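PDB 4ZL8: Thiol:disulfide interchange protein DsbA from Pseudomonas aeruginosa, which probably introduces disulfide bonds into other proteins of the periplasm by handing over its own redox-active disulfide. Local coordinates for residues 31-36 with 93-98. The protein carries 1 engineered substitution. Numbering follows the deposited sequence.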
loop_
_atom_site.group_PDB
_atom_site.type_symbol
_atom_site.label_atom_id
_atom_site.label_comp_id
_atom_site.label_asym_id
_atom_site.label_seq_id
_atom_site.Cartn_x
_atom_site.Cartn_y
_atom_site.Cartn_z
ATOM N N GLU A 31 1.052 -0.608 -4.029
ATOM C CA GLU A 31 0.097 0.493 -3.957
ATOM C C GLU A 31 0.454 1.324 -2.737
ATOM O O GLU A 31 0.343 0.844 -1.606
ATOM C CB GLU A 31 -1.352 0.007 -3.835
ATOM C CG GLU A 31 -2.315 1.187 -3.870
ATOM C CD GLU A 31 -3.673 0.951 -3.257
ATOM O OE1 GLU A 31 -3.923 -0.055 -2.586
ATOM O OE2 GLU A 31 -4.521 1.873 -3.409
ATOM N N LEU A 32 0.917 2.551 -2.958
ATOM C CA LEU A 32 1.081 3.499 -1.846
ATOM C C LEU A 32 -0.281 4.108 -1.548
ATOM O O LEU A 32 -0.998 4.526 -2.473
ATOM C CB LEU A 32 2.116 4.576 -2.161
ATOM C CG LEU A 32 3.567 4.055 -2.262
ATOM C CD1 LEU A 32 3.906 3.857 -3.704
ATOM C CD2 LEU A 32 4.558 5.017 -1.608
ATOM N N PHE A 33 -0.639 4.120 -0.268
ATOM C CA PHE A 33 -2.001 4.493 0.104
ATOM C C PHE A 33 -1.990 5.118 1.498
ATOM O O PHE A 33 -0.999 5.092 2.207
ATOM C CB PHE A 33 -2.921 3.258 0.086
ATOM C CG PHE A 33 -2.854 2.462 1.337
ATOM C CD1 PHE A 33 -1.703 1.762 1.669
ATOM C CD2 PHE A 33 -3.929 2.406 2.200
ATOM C CE1 PHE A 33 -1.632 1.066 2.843
ATOM C CE2 PHE A 33 -3.846 1.707 3.381
ATOM C CZ PHE A 33 -2.712 1.024 3.684
ATOM N N TRP A 34 -3.131 5.668 1.882
ATOM C CA TRP A 34 -3.419 6.036 3.255
ATOM C C TRP A 34 -4.848 5.566 3.513
ATOM O O TRP A 34 -5.742 5.797 2.706
ATOM C CB TRP A 34 -3.259 7.561 3.444
ATOM C CG TRP A 34 -3.866 8.151 4.675
ATOM C CD1 TRP A 34 -3.833 7.647 5.945
ATOM C CD2 TRP A 34 -4.634 9.363 4.739
ATOM N NE1 TRP A 34 -4.528 8.476 6.791
ATOM C CE2 TRP A 34 -5.032 9.531 6.077
ATOM C CE3 TRP A 34 -5.010 10.326 3.799
ATOM C CZ2 TRP A 34 -5.792 10.610 6.499
ATOM C CZ3 TRP A 34 -5.783 11.406 4.223
ATOM C CH2 TRP A 34 -6.159 11.535 5.559
ATOM N N TYR A 35 -5.082 4.940 4.653
ATOM C CA TYR A 35 -6.430 4.493 4.998
ATOM C C TYR A 35 -7.475 5.611 4.950
ATOM O O TYR A 35 -8.642 5.339 4.658
ATOM C CB TYR A 35 -6.469 3.890 6.389
ATOM C CG TYR A 35 -5.945 2.482 6.586
ATOM C CD1 TYR A 35 -6.459 1.398 5.881
ATOM C CD2 TYR A 35 -5.034 2.214 7.589
ATOM C CE1 TYR A 35 -6.021 0.110 6.129
ATOM C CE2 TYR A 35 -4.592 0.943 7.846
ATOM C CZ TYR A 35 -5.096 -0.112 7.137
ATOM O OH TYR A 35 -4.627 -1.362 7.463
ATOM N N GLY A 36 -7.086 6.848 5.261
ATOM C CA GLY A 36 -8.016 7.959 5.307
ATOM C C GLY A 36 -8.244 8.671 3.977
ATOM O O GLY A 36 -9.016 9.614 3.919
ATOM N N ALA A 93 -12.584 -3.702 6.915
ATOM C CA ALA A 93 -13.216 -3.118 8.094
ATOM C C ALA A 93 -12.582 -1.793 8.513
ATOM O O ALA A 93 -13.294 -0.893 8.968
ATOM C CB ALA A 93 -13.187 -4.114 9.258
ATOM N N VAL A 94 -11.270 -1.673 8.369
ATOM C CA VAL A 94 -10.601 -0.428 8.733
ATOM C C VAL A 94 -11.031 0.669 7.772
ATOM O O VAL A 94 -11.414 1.752 8.196
ATOM C CB VAL A 94 -9.067 -0.582 8.756
ATOM C CG1 VAL A 94 -8.383 0.768 8.902
ATOM C CG2 VAL A 94 -8.636 -1.518 9.887
ATOM N N PHE A 95 -11.009 0.387 6.478
ATOM C CA PHE A 95 -11.502 1.350 5.505
ATOM C C PHE A 95 -12.952 1.735 5.800
ATOM O O PHE A 95 -13.317 2.923 5.703
ATOM C CB PHE A 95 -11.388 0.803 4.077
ATOM C CG PHE A 95 -10.139 1.230 3.344
ATOM C CD1 PHE A 95 -9.934 2.561 3.013
ATOM C CD2 PHE A 95 -9.185 0.300 2.952
ATOM C CE1 PHE A 95 -8.816 2.965 2.328
ATOM C CE2 PHE A 95 -8.059 0.710 2.264
ATOM C CZ PHE A 95 -7.878 2.027 1.945
ATOM N N GLU A 96 -13.803 0.764 6.119
ATOM C CA GLU A 96 -15.210 1.056 6.331
ATOM C C GLU A 96 -15.395 1.887 7.615
ATOM O O GLU A 96 -16.230 2.803 7.653
ATOM C CB GLU A 96 -16.041 -0.236 6.371
ATOM C CG GLU A 96 -17.506 -0.039 6.007
ATOM C CD GLU A 96 -17.763 0.182 4.500
ATOM O OE1 GLU A 96 -16.806 0.303 3.683
ATOM O OE2 GLU A 96 -18.952 0.239 4.129
ATOM N N ALA A 97 -14.616 1.581 8.644
ATOM C CA ALA A 97 -14.720 2.333 9.907
ATOM C C ALA A 97 -14.435 3.823 9.675
ATOM O O ALA A 97 -15.140 4.697 10.164
ATOM C CB ALA A 97 -13.761 1.778 10.930
ATOM N N ILE A 98 -13.389 4.085 8.914
ATOM C CA ILE A 98 -12.936 5.454 8.693
ATOM C C ILE A 98 -13.862 6.207 7.757
ATOM O O ILE A 98 -14.198 7.348 8.017
ATOM C CB ILE A 98 -11.506 5.445 8.173
ATOM C CG1 ILE A 98 -10.560 5.024 9.297
ATOM C CG2 ILE A 98 -11.098 6.814 7.617
ATOM C CD1 ILE A 98 -9.136 4.678 8.859
#
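Tyr35 carries most of this contact, its ring lying between Val94 of helix 87-99 on one face and Phe33, the last residue of strand 27-33, on the other. A CH-pi contact forms the helix side: Val94 CG1 stands 3.5 Å from the centroid of the Tyr35 ring, only 7° off the ring normal. Val94 CG1 is anti to the backbone N (chi1 170°), which carries this methyl group over the ring. Behind the ring, Phe33 CE2 sits over the opposite face near the rim.

The aromatic pair is T-shaped: the edge of Tyr35 is directed at a face of Phe95, with the planes at 78° and Tyr35 CD1 4.0 Å from Phe95 CE2. Phe95 also reaches back to the strand end, where its CZ lies 4.0 Å from Phe33 CD2.

In this thioredoxin-fold protein of the DsbA subfamily, residues 34-36 lead from strand 27-33, between strands 155-158 and 58-64 of the sheet, to the Cys37-Cys40 pair at the start of helix 38-52; the contact thus joins the approach to the predicted redox-active disulfide to a helix of the inserted helical domain.

Aliphatic contacts extend the interface toward Gly36. Ile98 CD1 packs 3.7 Å from Tyr35 CB, and Ile98 CG2 lies 4.0 Å from Gly36 CA.

No hydrogen bond links the two segments; the carbonyl O of Tyr35 bonds to His99 and its OH to Glu87, both outside the two segments.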